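Local atomic coordinates of polymeric immunoglobulin receptor (Mus musculus, PDB entry 4NOB), a protein that probably binds polymeric immunoglobulins through its first, V-type Ig domain and carries them across epithelia, its extracellular part being released as secretory component. Residues V33-G45 with Q88-T100. Residues are numbered along the deposited sequence; the frame is centred on the assembly and turned at random.
Sequences VNRHTRKYWCRQG and QDDTGSYKCGLGT. With EDO (1,2-ethanediol), chain E.
Trp41 and Tyr94 lie in nearly parallel planes (6° apart) but slid past each other, so the rings barely overlap. What sits over the face of the indole's six-membered ring is Tyr94 CB, 3.6 Å from the ring centroid. Trp41 gets there with CG anti to its own backbone N (chi1 172°), which swings the indole obliquely across to the neighbouring strand, beneath Tyr94 CB and CG. Across the tyrosine, Arg43 lays its aliphatic CG over the ring, 4.2 Å from the centroid, and runs on extended until NH1 gives a straight bond (169°) to Asp89 O, 3.0 Å away in the guanidinium plane. The phenol OH meanwhile donates to Asp90 O at 2.6 Å, the tyrosine corner of Greek-key Ig domains. A phenylalanine in place of Tyr94 would probably keep the ring packing but leave Asp90 O without its hydroxyl donor, so that strand 92-98 loses one tie to the 3-10 segment before it.

On the face bearing Tyr40, Gly97 lies under that ring, its CA 3.8 Å from the centroid; a side chain there would collide with the phenol. A water accepts from Tyr40 OH and donates to Leu98 O and Thr100 O. Beside Tyr40, Arg38 NH1 donates to Gly99 O at 2.7 Å, on a carbonyl lone pair. At the far end Leu98 CG packs 3.6 Å from Thr37 CG2, while Lys39 NZ bonds Arg35 O and Thr37 O.

Strands 39-44 and 92-98 are the antiparallel C and F strands of a V-set sandwich. Trp41 and Cys96 face inward, where Cys96 is disulfide-bonded to Cys26 of strand 22-27 and the indole meets Ile81 and Ile83; strand 105-114 pairs with 92-98, and a second disulfide, Cys42 to Cys50, ties 39-44 to its partner 50-52.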
loop_
_atom_site.group_PDB
_atom_site.type_symbol
_atom_site.label_atom_id
_atom_site.label_comp_id
_atom_site.label_asym_id
_atom_site.label_seq_id
_atom_site.Cartn_x
_atom_site.Cartn_y
_atom_site.Cartn_z
ATOM N N VAL A 33 19.450 -0.899 -6.975
ATOM C CA VAL A 33 18.795 -2.155 -6.545
ATOM C C VAL A 33 17.391 -1.847 -6.069
ATOM O O VAL A 33 16.424 -2.539 -6.464
ATOM C CB VAL A 33 19.552 -2.817 -5.403
ATOM C CG1 VAL A 33 18.755 -3.897 -4.743
ATOM C CG2 VAL A 33 20.850 -3.389 -5.973
ATOM N N ASN A 34 17.218 -0.771 -5.294
ATOM C CA ASN A 34 15.870 -0.481 -4.765
ATOM C C ASN A 34 14.970 0.036 -5.848
ATOM O O ASN A 34 13.769 -0.282 -5.949
ATOM C CB ASN A 34 15.922 0.512 -3.643
ATOM C CG ASN A 34 16.546 -0.084 -2.412
ATOM O OD1 ASN A 34 16.428 -1.291 -2.219
ATOM N ND2 ASN A 34 17.315 0.649 -1.697
ATOM N N ARG A 35 15.457 0.881 -6.756
ATOM C CA ARG A 35 14.617 1.331 -7.820
ATOM C C ARG A 35 14.016 0.231 -8.680
ATOM O O ARG A 35 12.864 0.324 -9.189
ATOM C CB ARG A 35 15.366 2.355 -8.744
ATOM C CG ARG A 35 15.488 3.773 -8.171
ATOM C CD ARG A 35 16.187 4.716 -9.121
ATOM N NE ARG A 35 17.615 4.483 -9.182
ATOM C CZ ARG A 35 18.489 5.014 -8.353
ATOM N NH1 ARG A 35 18.102 5.752 -7.336
ATOM N NH2 ARG A 35 19.784 4.803 -8.480
ATOM N N HIS A 36 14.817 -0.859 -8.915
ATOM C CA HIS A 36 14.411 -1.920 -9.808
ATOM C C HIS A 36 13.840 -3.152 -9.141
ATOM O O HIS A 36 13.300 -3.979 -9.871
ATOM C CB HIS A 36 15.619 -2.329 -10.664
ATOM C CG HIS A 36 16.150 -1.181 -11.463
ATOM N ND1 HIS A 36 15.418 -0.606 -12.489
ATOM C CD2 HIS A 36 17.236 -0.389 -11.299
ATOM C CE1 HIS A 36 16.084 0.437 -12.978
ATOM N NE2 HIS A 36 17.195 0.583 -12.269
ATOM N N THR A 37 13.815 -3.239 -7.833
ATOM C CA THR A 37 13.353 -4.421 -7.117
ATOM C C THR A 37 11.851 -4.472 -7.098
ATOM O O THR A 37 11.159 -3.454 -7.354
ATOM C CB THR A 37 13.956 -4.529 -5.757
ATOM O OG1 THR A 37 13.844 -5.914 -5.319
ATOM C CG2 THR A 37 13.394 -3.599 -4.750
ATOM N N ARG A 38 11.300 -5.624 -6.726
ATOM C CA ARG A 38 9.843 -5.782 -6.535
ATOM C C ARG A 38 9.337 -4.815 -5.451
ATOM O O ARG A 38 9.945 -4.659 -4.385
ATOM C CB ARG A 38 9.531 -7.218 -6.139
ATOM C CG ARG A 38 8.108 -7.492 -5.765
ATOM C CD ARG A 38 7.938 -8.950 -5.454
ATOM N NE ARG A 38 6.567 -9.310 -4.975
ATOM C CZ ARG A 38 6.197 -9.373 -3.701
ATOM N NH1 ARG A 38 7.016 -9.241 -2.667
ATOM N NH2 ARG A 38 4.934 -9.733 -3.478
ATOM N N LYS A 39 8.235 -4.138 -5.743
ATOM C CA LYS A 39 7.493 -3.372 -4.783
ATOM C C LYS A 39 6.207 -4.072 -4.489
ATOM O O LYS A 39 5.564 -4.671 -5.361
ATOM C CB LYS A 39 7.131 -2.006 -5.364
ATOM C CG LYS A 39 8.190 -1.263 -6.125
ATOM C CD LYS A 39 9.428 -0.923 -5.388
ATOM C CE LYS A 39 10.496 -0.124 -6.093
ATOM N NZ LYS A 39 10.913 -0.764 -7.353
ATOM N N TYR A 40 5.718 -3.918 -3.246
ATOM C CA TYR A 40 4.443 -4.572 -2.861
ATOM C C TYR A 40 3.654 -3.757 -1.862
ATOM O O TYR A 40 4.191 -2.938 -1.125
ATOM C CB TYR A 40 4.688 -6.003 -2.322
ATOM C CG TYR A 40 5.489 -6.065 -1.075
ATOM C CD1 TYR A 40 4.920 -5.847 0.187
ATOM C CD2 TYR A 40 6.862 -6.266 -1.081
ATOM C CE1 TYR A 40 5.689 -5.859 1.326
ATOM C CE2 TYR A 40 7.597 -6.254 0.069
ATOM C CZ TYR A 40 7.007 -6.033 1.289
ATOM O OH TYR A 40 7.719 -6.098 2.496
ATOM N N TRP A 41 2.371 -4.095 -1.794
ATOM C CA TRP A 41 1.425 -3.635 -0.809
ATOM C C TRP A 41 0.756 -4.926 -0.322
ATOM O O TRP A 41 0.181 -5.660 -1.098
ATOM C CB TRP A 41 0.430 -2.685 -1.406
ATOM C CG TRP A 41 -0.723 -2.247 -0.578
ATOM C CD1 TRP A 41 -2.025 -2.627 -0.767
ATOM C CD2 TRP A 41 -0.729 -1.328 0.533
ATOM N NE1 TRP A 41 -2.855 -2.034 0.153
ATOM C CE2 TRP A 41 -2.076 -1.178 0.931
ATOM C CE3 TRP A 41 0.262 -0.607 1.202
ATOM C CZ2 TRP A 41 -2.472 -0.322 1.955
ATOM C CZ3 TRP A 41 -0.136 0.234 2.207
ATOM C CH2 TRP A 41 -1.490 0.370 2.560
ATOM N N CYS A 42 0.738 -5.110 0.986
ATOM C CA CYS A 42 0.188 -6.343 1.600
ATOM C C CYS A 42 -0.615 -5.983 2.863
ATOM O O CYS A 42 -0.400 -4.960 3.492
ATOM C CB CYS A 42 1.304 -7.334 1.906
ATOM S SG CYS A 42 2.532 -6.809 3.115
ATOM N N ARG A 43 -1.560 -6.876 3.205
ATOM C CA ARG A 43 -2.368 -6.752 4.418
ATOM C C ARG A 43 -1.946 -7.766 5.445
ATOM O O ARG A 43 -1.800 -8.935 5.145
ATOM C CB ARG A 43 -3.859 -7.027 4.062
ATOM C CG ARG A 43 -4.808 -6.769 5.239
ATOM C CD ARG A 43 -6.330 -6.738 4.831
ATOM N NE ARG A 43 -7.112 -6.237 5.972
ATOM C CZ ARG A 43 -8.307 -5.772 5.857
ATOM N NH1 ARG A 43 -8.914 -5.706 4.715
ATOM N NH2 ARG A 43 -8.941 -5.423 6.965
ATOM N N GLN A 44 -1.643 -7.241 6.625
ATOM C CA GLN A 44 -1.298 -8.098 7.755
ATOM C C GLN A 44 -2.503 -8.835 8.261
ATOM O O GLN A 44 -3.601 -8.302 8.464
ATOM C CB GLN A 44 -0.784 -7.204 8.885
ATOM C CG GLN A 44 0.422 -6.402 8.556
ATOM C CD GLN A 44 1.336 -6.132 9.724
ATOM O OE1 GLN A 44 2.039 -7.050 10.160
ATOM N NE2 GLN A 44 1.354 -4.879 10.225
ATOM N N GLY A 45 -2.344 -10.158 8.421
ATOM C CA GLY A 45 -3.451 -10.957 8.865
ATOM C C GLY A 45 -3.228 -11.624 10.225
ATOM O O GLY A 45 -2.205 -11.489 10.807
ATOM N N GLN A 88 -15.544 0.186 4.584
ATOM C CA GLN A 88 -15.097 -0.158 5.889
ATOM C C GLN A 88 -14.303 -1.453 5.955
ATOM O O GLN A 88 -13.427 -1.610 6.800
ATOM C CB GLN A 88 -16.215 -0.169 6.901
ATOM C CG GLN A 88 -16.965 1.107 7.096
ATOM C CD GLN A 88 -18.095 0.891 8.036
ATOM O OE1 GLN A 88 -19.212 0.410 7.548
ATOM N NE2 GLN A 88 -17.949 1.268 9.211
ATOM N N ASP A 89 -14.581 -2.384 5.056
ATOM C CA ASP A 89 -13.877 -3.670 5.020
ATOM C C ASP A 89 -12.372 -3.537 4.607
ATOM O O ASP A 89 -11.574 -4.437 4.861
ATOM C CB ASP A 89 -14.619 -4.692 4.150
ATOM C CG ASP A 89 -15.975 -5.042 4.700
ATOM O OD1 ASP A 89 -16.238 -4.814 5.869
ATOM O OD2 ASP A 89 -16.739 -5.577 3.878
ATOM N N ASP A 90 -12.004 -2.409 4.063
ATOM C CA ASP A 90 -10.576 -2.067 3.767
ATOM C C ASP A 90 -9.804 -1.636 5.014
ATOM O O ASP A 90 -8.565 -1.614 4.990
ATOM C CB ASP A 90 -10.477 -1.022 2.722
ATOM C CG ASP A 90 -10.919 -1.515 1.350
ATOM O OD1 ASP A 90 -10.277 -2.519 0.867
ATOM O OD2 ASP A 90 -11.883 -0.990 0.752
ATOM N N THR A 91 -10.467 -1.337 6.119
ATOM C CA THR A 91 -9.764 -1.003 7.382
ATOM C C THR A 91 -8.846 -2.140 7.726
ATOM O O THR A 91 -9.270 -3.262 7.702
ATOM C CB THR A 91 -10.797 -0.751 8.506
ATOM O OG1 THR A 91 -11.610 0.391 8.129
ATOM C CG2 THR A 91 -10.159 -0.555 9.787
ATOM N N GLY A 92 -7.650 -1.803 8.095
ATOM C CA GLY A 92 -6.710 -2.864 8.484
ATOM C C GLY A 92 -5.311 -2.284 8.633
ATOM O O GLY A 92 -5.032 -1.097 8.538
ATOM N N SER A 93 -4.426 -3.239 8.853
ATOM C CA SER A 93 -2.965 -3.040 9.053
ATOM C C SER A 93 -2.276 -3.604 7.815
ATOM O O SER A 93 -2.502 -4.735 7.436
ATOM C CB SER A 93 -2.477 -3.801 10.286
ATOM O OG SER A 93 -3.090 -3.262 11.443
ATOM N N TYR A 94 -1.522 -2.732 7.161
ATOM C CA TYR A 94 -0.845 -3.006 5.882
ATOM C C TYR A 94 0.632 -2.713 5.950
ATOM O O TYR A 94 1.126 -2.032 6.857
ATOM C CB TYR A 94 -1.513 -2.155 4.771
ATOM C CG TYR A 94 -2.964 -2.454 4.535
ATOM C CD1 TYR A 94 -3.942 -1.889 5.310
ATOM C CD2 TYR A 94 -3.345 -3.259 3.506
ATOM C CE1 TYR A 94 -5.294 -2.198 5.104
ATOM C CE2 TYR A 94 -4.697 -3.527 3.246
ATOM C CZ TYR A 94 -5.667 -2.974 4.038
ATOM O OH TYR A 94 -7.005 -3.212 3.741
ATOM N N LYS A 95 1.342 -3.166 4.899
ATOM C CA LYS A 95 2.717 -2.764 4.694
ATOM C C LYS A 95 2.959 -2.374 3.229
ATOM O O LYS A 95 2.380 -3.029 2.362
ATOM C CB LYS A 95 3.728 -3.868 5.098
ATOM C CG LYS A 95 3.700 -4.271 6.530
ATOM C CD LYS A 95 4.730 -5.360 6.748
ATOM C CE LYS A 95 4.545 -6.011 8.099
ATOM N NZ LYS A 95 4.830 -5.103 9.245
ATOM N N CYS A 96 3.728 -1.341 3.022
ATOM C CA CYS A 96 4.342 -1.146 1.704
ATOM C C CYS A 96 5.792 -1.581 1.815
ATOM O O CYS A 96 6.408 -1.354 2.864
ATOM C CB CYS A 96 4.212 0.274 1.206
ATOM S SG CYS A 96 5.091 1.464 2.242
ATOM N N GLY A 97 6.363 -2.211 0.813
ATOM C CA GLY A 97 7.685 -2.664 0.888
ATOM C C GLY A 97 8.356 -2.980 -0.402
ATOM O O GLY A 97 7.774 -2.942 -1.498
ATOM N N LEU A 98 9.639 -3.384 -0.237
ATOM C CA LEU A 98 10.527 -3.776 -1.328
ATOM C C LEU A 98 10.990 -5.219 -1.089
ATOM O O LEU A 98 11.360 -5.584 0.024
ATOM C CB LEU A 98 11.761 -2.885 -1.401
ATOM C CG LEU A 98 11.633 -1.606 -2.251
ATOM C CD1 LEU A 98 10.531 -0.743 -1.783
ATOM C CD2 LEU A 98 12.987 -0.879 -2.236
ATOM N N GLY A 99 11.053 -5.973 -2.201
ATOM C CA GLY A 99 11.545 -7.358 -2.146
ATOM C C GLY A 99 10.353 -8.274 -2.021
ATOM O O GLY A 99 9.464 -8.212 -2.746
ATOM N N THR A 100 10.443 -9.143 -1.005
ATOM C CA THR A 100 9.452 -10.195 -0.694
ATOM C C THR A 100 8.383 -9.783 0.319
ATOM O O THR A 100 8.730 -9.460 1.438
ATOM C CB THR A 100 10.173 -11.403 -0.097
ATOM O OG1 THR A 100 11.211 -11.841 -1.004
ATOM C CG2 THR A 100 9.149 -12.519 0.200
HETATM C C1 EDO E . -9.434 -5.898 0.762
HETATM O O1 EDO E . -10.082 -5.447 1.971
HETATM C C2 EDO E . -8.008 -6.082 1.074
HETATM O O2 EDO E . -7.832 -7.120 2.046
HETATM O O HOH W 1 10.261 -6.981 2.139
HETATM O O HOH W 2 -5.243 -6.099 8.731
HETATM O O HOH W 3 -11.710 -4.559 7.967
HETATM O O HOH W 4 0.732 -2.385 9.599
#